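Long-range contacts in E2A dna-binding protein (PDB 2WB0), which binds single-stranded DNA and takes part in elongation during viral strand-displacement replication, unwinding the template without ATP through its capacity to form multimers: residues Gln193-Gln198 / His269-Val274; Thr243-Ser248 / Val274-Asn279. One frame throughout, in Å; residues are numbered along the deposited sequence.

Both contacts are built on strand 271-276, and Val274 belongs to each; their centres lie 10 Å apart. In contact 1 helix 189-206 packs across the start of this strand, and in contact 2 strand 242-246 pairs with it farther along, toward the zinc ligand Cys277. Along the chain the four segments alternate: 193-198, 243-248, 269-274, then 274-279. The helix comes from the first zinc-binding region and the two strands from the second, so contact 1 joins the two regions while contact 2 is internal to the second. Leu272 O to Phe245 N, 2.8 Å, probably a hydrogen bond, continues the strand pairing between them.

Contact 1. Residues Gln193-Gln198 / His269-Val274; sequences QVAFKQ and HPALIV
Ala195 of helix 189-206 sits on the backbone of strand 271-274, its methyl CB 3.6 Å from Ile273 N, while its CA lies 3.3 Å from Ala271 O in a CA-H...O contact. A small residue suits this place, because the axes of the helix and strand segments come within 6.3 Å of each other; they cross at 87°, nearly a right angle. Ala271 answers with another methyl. Val194 CG1, set anti to the backbone N (chi1 171°), is placed where it meets Ala271 CB at 3.6 Å and also touches the backbone where His269 joins Pro270.

Two larger bumps are taken up by flat surfaces. Ile273 CD1 lies over one face of the Phe196 ring, 3.7 Å from its centroid in a CH-pi contact, the two side chains crossing at about a right angle. At the other end Lys197 CB covers a face of the His269 imidazole in the same manner. The lysine chain then runs on, extended, to a salt bridge with Glu106, so its methylenes serve the packing and its charge lies beyond it. Gln198 bends at chi2 (-72°), and its CD comes 3.5 Å from Leu272 CD1; its OE1 is hydrogen-bonded to Ser266.

The polar link is a water that donates to Ala195 O and accepts from Ile273 N at 3.0 Å, with a weaker bond from Gln198 NE2. Direct contact is otherwise apolar or of the CH-pi and CH...O kind, which implies that shape and burial hold the helix of the first zinc-binding region against a strand of the second, with the water bridging one helix carbonyl, Ala195 O, and one strand amide, Ile273 N, in an otherwise largely apolar interface.

Contact 2. Residues Thr243-Ser248 / Val274-Asn279; sequences TPFALS and VFQCCN. With ZN (zinc ion), chain C.
Val274 O is gripped by two donors, the backbone N of Thr243 at 2.9 Å and a water at 3.0 Å. The same water accepts from Gln276 NE2 and is hydrogen-bonded to Thr243 OG1, so it joins both side chains to the strand backbone. Threonine suits the place: CB packs in the plane of the Phe245 ring, at its edge, while OG1, anti to the carbonyl carbon (chi1 -55°), meets the water and is also hydrogen-bonded to Lys241 NZ.

The return bond, Val274 N to Thr243 O at 2.8 Å, makes Thr243 and Val274 an antiparallel hydrogen-bonded pair. The short strand segments run at 128° to each other, so this antiparallel pair is strongly splayed.

On the face that carries Thr243 and Val274, Val274 CG2 lies over one face of the Phe245 ring, 3.9 Å from its centroid in a CH-pi contact and offset toward the rim. A branched residue serves well here, offering a methyl to the aromatic face beside its own backbone bonds. Gln276 reaches toward Phe245 tip to tip, its NE2 3.7 Å from CZ, with amide and ring planes 79° apart; its long extended chain also brings that amide to the water.

The strand that carries Val274 runs on through Gln276 to Cys277, whose SG binds a zinc ion at 2.3 Å and accepts a hydrogen bond from Asn279 N; Cys223, Cys225 and Cys294 complete the site. The pair belongs to a three-stranded antiparallel sheet, with strand 271-276 in the middle between 242-246 and 297-299. Phe61 packs on Phe245 and Val274, while Phe275 meets strand 216-220 and helix 300-315.

Contact 1. Residues Gln193-Gln198 / His269-Val274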
loop_
_atom_site.group_PDB
_atom_site.type_symbol
_atom_site.label_atom_id
_atom_site.label_comp_id
_atom_site.label_asym_id
_atom_site.label_seq_id
_atom_site.Cartn_x
_atom_site.Cartn_y
_atom_site.Cartn_z
ATOM N N GLN A 193 -7.637 8.689 -11.819
ATOM C CA GLN A 193 -8.945 8.086 -11.763
ATOM C C GLN A 193 -8.953 6.757 -12.522
ATOM O O GLN A 193 -9.560 5.810 -12.086
ATOM C CB GLN A 193 -10.074 8.987 -12.243
ATOM C CG GLN A 193 -11.473 8.261 -11.986
ATOM C CD GLN A 193 -12.666 9.240 -11.967
ATOM O OE1 GLN A 193 -13.282 9.520 -10.896
ATOM N NE2 GLN A 193 -13.008 9.754 -13.154
ATOM N N VAL A 194 -8.271 6.680 -13.641
ATOM C CA VAL A 194 -8.167 5.357 -14.321
ATOM C C VAL A 194 -7.693 4.271 -13.351
ATOM O O VAL A 194 -8.272 3.199 -13.303
ATOM C CB VAL A 194 -7.232 5.443 -15.521
ATOM C CG1 VAL A 194 -6.961 4.021 -16.067
ATOM C CG2 VAL A 194 -7.868 6.270 -16.624
ATOM N N ALA A 195 -6.646 4.542 -12.549
ATOM C CA ALA A 195 -6.101 3.527 -11.595
ATOM C C ALA A 195 -7.070 3.129 -10.465
ATOM O O ALA A 195 -7.095 1.949 -9.986
ATOM C CB ALA A 195 -4.781 4.077 -10.975
ATOM N N PHE A 196 -7.841 4.095 -9.983
ATOM C CA PHE A 196 -8.905 3.732 -9.049
ATOM C C PHE A 196 -10.035 2.924 -9.706
ATOM O O PHE A 196 -10.587 2.026 -9.087
ATOM C CB PHE A 196 -9.464 4.951 -8.301
ATOM C CG PHE A 196 -8.512 5.500 -7.190
ATOM C CD1 PHE A 196 -8.563 5.018 -5.893
ATOM C CD2 PHE A 196 -7.626 6.502 -7.485
ATOM C CE1 PHE A 196 -7.752 5.521 -4.895
ATOM C CE2 PHE A 196 -6.755 7.025 -6.476
ATOM C CZ PHE A 196 -6.849 6.502 -5.166
ATOM N N LYS A 197 -10.363 3.246 -10.957
ATOM C CA LYS A 197 -11.381 2.439 -11.654
ATOM C C LYS A 197 -10.879 1.017 -11.837
ATOM O O LYS A 197 -11.668 0.054 -11.803
ATOM C CB LYS A 197 -11.697 3.050 -13.033
ATOM C CG LYS A 197 -12.695 4.245 -12.901
ATOM C CD LYS A 197 -13.011 4.850 -14.300
ATOM C CE LYS A 197 -14.278 5.715 -14.289
ATOM N NZ LYS A 197 -14.241 6.693 -15.419
ATOM N N GLN A 198 -9.572 0.906 -12.098
ATOM C CA GLN A 198 -8.912 -0.388 -12.328
ATOM C C GLN A 198 -9.018 -1.247 -11.079
ATOM O O GLN A 198 -9.378 -2.414 -11.193
ATOM C CB GLN A 198 -7.424 -0.195 -12.716
ATOM C CG GLN A 198 -6.677 -1.502 -13.222
ATOM C CD GLN A 198 -6.382 -2.518 -12.147
ATOM O OE1 GLN A 198 -6.265 -3.745 -12.439
ATOM N NE2 GLN A 198 -6.153 -2.033 -10.897
ATOM N N HIS A 269 -9.104 -0.214 -17.938
ATOM C CA HIS A 269 -8.566 0.897 -17.186
ATOM C C HIS A 269 -7.050 0.738 -17.032
ATOM O O HIS A 269 -6.569 0.331 -15.994
ATOM C CB HIS A 269 -9.257 0.918 -15.806
ATOM C CG HIS A 269 -10.740 0.829 -15.906
ATOM N ND1 HIS A 269 -11.522 1.878 -16.385
ATOM C CD2 HIS A 269 -11.586 -0.183 -15.622
ATOM C CE1 HIS A 269 -12.792 1.518 -16.323
ATOM N NE2 HIS A 269 -12.857 0.274 -15.882
ATOM N N PRO A 270 -6.291 1.124 -18.062
ATOM C CA PRO A 270 -4.858 0.746 -18.133
ATOM C C PRO A 270 -3.967 1.631 -17.287
ATOM O O PRO A 270 -3.042 2.228 -17.813
ATOM C CB PRO A 270 -4.548 0.926 -19.619
ATOM C CG PRO A 270 -5.451 2.083 -20.016
ATOM C CD PRO A 270 -6.732 1.829 -19.285
ATOM N N ALA A 271 -4.166 1.632 -15.960
ATOM C CA ALA A 271 -3.230 2.311 -15.024
ATOM C C ALA A 271 -3.407 1.609 -13.681
ATOM O O ALA A 271 -4.522 1.166 -13.356
ATOM C CB ALA A 271 -3.532 3.845 -14.855
ATOM N N LEU A 272 -2.302 1.416 -12.960
ATOM C CA LEU A 272 -2.337 0.794 -11.646
ATOM C C LEU A 272 -2.005 1.815 -10.556
ATOM O O LEU A 272 -1.150 2.667 -10.737
ATOM C CB LEU A 272 -1.261 -0.298 -11.565
ATOM C CG LEU A 272 -1.677 -1.712 -11.981
ATOM C CD1 LEU A 272 -2.987 -1.941 -12.752
ATOM C CD2 LEU A 272 -0.624 -2.773 -12.057
ATOM N N ILE A 273 -2.651 1.659 -9.401
ATOM C CA ILE A 273 -2.227 2.394 -8.197
ATOM C C ILE A 273 -0.968 1.640 -7.726
ATOM O O ILE A 273 -0.980 0.413 -7.580
ATOM C CB ILE A 273 -3.309 2.252 -7.074
ATOM C CG1 ILE A 273 -4.572 3.027 -7.468
ATOM C CG2 ILE A 273 -2.675 2.604 -5.631
ATOM C CD1 ILE A 273 -5.797 2.862 -6.500
ATOM N N VAL A 274 0.096 2.374 -7.438
ATOM C CA VAL A 274 1.275 1.763 -6.941
ATOM C C VAL A 274 1.696 2.424 -5.609
ATOM O O VAL A 274 1.798 3.650 -5.545
ATOM C CB VAL A 274 2.437 1.927 -7.951
ATOM C CG1 VAL A 274 3.712 1.348 -7.382
ATOM C CG2 VAL A 274 2.102 1.272 -9.320
HETATM O O HOH W 1 -5.148 0.007 -9.583
#

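Contact 2. Residues Thr243-Ser248 / Val274-Asn279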
loop_
_atom_site.group_PDB
_atom_site.type_symbol
_atom_site.label_atom_id
_atom_site.label_comp_id
_atom_site.label_asym_id
_atom_site.label_seq_id
_atom_site.Cartn_x
_atom_site.Cartn_y
_atom_site.Cartn_z
ATOM N N THR A 243 0.759 6.356 -6.065
ATOM C CA THR A 243 1.054 6.991 -7.347
ATOM C C THR A 243 0.441 6.132 -8.463
ATOM O O THR A 243 0.654 4.913 -8.492
ATOM C CB THR A 243 2.621 7.073 -7.577
ATOM O OG1 THR A 243 3.182 7.742 -6.453
ATOM C CG2 THR A 243 2.991 7.923 -8.919
ATOM N N PRO A 244 -0.312 6.743 -9.386
ATOM C CA PRO A 244 -0.794 5.926 -10.505
ATOM C C PRO A 244 0.317 5.718 -11.590
ATOM O O PRO A 244 0.999 6.711 -11.937
ATOM C CB PRO A 244 -1.963 6.731 -11.072
ATOM C CG PRO A 244 -1.701 8.208 -10.599
ATOM C CD PRO A 244 -0.907 8.115 -9.324
ATOM N N PHE A 245 0.506 4.484 -12.067
ATOM C CA PHE A 245 1.464 4.199 -13.166
ATOM C C PHE A 245 0.682 3.688 -14.382
ATOM O O PHE A 245 -0.131 2.780 -14.249
ATOM C CB PHE A 245 2.427 3.074 -12.786
ATOM C CG PHE A 245 3.538 3.460 -11.831
ATOM C CD1 PHE A 245 3.346 4.336 -10.779
ATOM C CD2 PHE A 245 4.802 2.813 -11.942
ATOM C CE1 PHE A 245 4.410 4.740 -9.935
ATOM C CE2 PHE A 245 5.872 3.130 -11.067
ATOM C CZ PHE A 245 5.656 4.094 -10.033
ATOM N N ALA A 246 0.932 4.246 -15.573
ATOM C CA ALA A 246 0.264 3.774 -16.779
ATOM C C ALA A 246 0.705 2.364 -17.119
ATOM O O ALA A 246 1.894 2.023 -16.898
ATOM C CB ALA A 246 0.616 4.740 -17.994
ATOM N N LEU A 247 -0.215 1.545 -17.621
ATOM C CA LEU A 247 0.157 0.259 -18.216
ATOM C C LEU A 247 0.267 0.600 -19.706
ATOM O O LEU A 247 -0.718 0.526 -20.442
ATOM C CB LEU A 247 -0.879 -0.853 -18.016
ATOM C CG LEU A 247 -1.122 -1.244 -16.515
ATOM C CD1 LEU A 247 -2.382 -2.037 -16.405
ATOM C CD2 LEU A 247 0.039 -2.059 -16.058
ATOM N N SER A 248 1.442 0.972 -20.182
ATOM C CA SER A 248 1.502 1.579 -21.551
ATOM C C SER A 248 1.347 0.672 -22.810
ATOM O O SER A 248 0.879 1.172 -23.844
ATOM C CB SER A 248 2.712 2.518 -21.703
ATOM O OG SER A 248 2.537 3.693 -20.941
ATOM N N VAL A 274 0.096 2.374 -7.438
ATOM C CA VAL A 274 1.275 1.763 -6.941
ATOM C C VAL A 274 1.696 2.424 -5.609
ATOM O O VAL A 274 1.798 3.650 -5.545
ATOM C CB VAL A 274 2.437 1.927 -7.951
ATOM C CG1 VAL A 274 3.712 1.348 -7.382
ATOM C CG2 VAL A 274 2.102 1.272 -9.320
ATOM N N PHE A 275 1.969 1.613 -4.575
ATOM C CA PHE A 275 2.359 2.057 -3.278
ATOM C C PHE A 275 3.886 1.959 -3.159
ATOM O O PHE A 275 4.433 0.891 -3.452
ATOM C CB PHE A 275 1.721 1.167 -2.171
ATOM C CG PHE A 275 0.199 1.153 -2.213
ATOM C CD1 PHE A 275 -0.546 2.321 -1.925
ATOM C CD2 PHE A 275 -0.461 -0.018 -2.548
ATOM C CE1 PHE A 275 -1.944 2.298 -1.991
ATOM C CE2 PHE A 275 -1.868 -0.050 -2.624
ATOM C CZ PHE A 275 -2.593 1.111 -2.314
ATOM N N GLN A 276 4.528 3.034 -2.667
ATOM C CA GLN A 276 5.975 3.048 -2.467
ATOM C C GLN A 276 6.247 3.504 -1.075
ATOM O O GLN A 276 5.307 3.634 -0.254
ATOM C CB GLN A 276 6.712 3.958 -3.519
ATOM C CG GLN A 276 6.607 3.332 -4.902
ATOM C CD GLN A 276 6.947 4.251 -6.046
ATOM O OE1 GLN A 276 8.092 4.229 -6.568
ATOM N NE2 GLN A 276 6.006 5.073 -6.442
ATOM N N CYS A 277 7.523 3.804 -0.821
ATOM C CA CYS A 277 7.964 4.332 0.504
ATOM C C CYS A 277 7.096 5.542 0.921
ATOM O O CYS A 277 6.578 6.232 0.053
ATOM C CB CYS A 277 9.396 4.851 0.390
ATOM S SG CYS A 277 10.065 5.457 1.953
ATOM N N CYS A 278 6.926 5.790 2.227
ATOM C CA CYS A 278 6.329 7.088 2.648
ATOM C C CYS A 278 6.963 8.276 1.892
ATOM O O CYS A 278 6.251 9.193 1.450
ATOM C CB CYS A 278 6.534 7.353 4.138
ATOM S SG CYS A 278 5.606 6.213 5.186
ATOM N N ASN A 279 8.293 8.246 1.754
ATOM C CA ASN A 279 9.014 9.363 1.113
ATOM C C ASN A 279 10.054 8.819 0.163
ATOM O O ASN A 279 11.249 8.804 0.451
ATOM C CB ASN A 279 9.668 10.223 2.158
ATOM C CG ASN A 279 8.678 10.729 3.166
ATOM O OD1 ASN A 279 8.508 10.151 4.266
ATOM N ND2 ASN A 279 7.981 11.784 2.801
HETATM ZN ZN ZN C . 9.995 3.747 3.454
HETATM O O HOH W 2 3.962 5.722 -5.019
#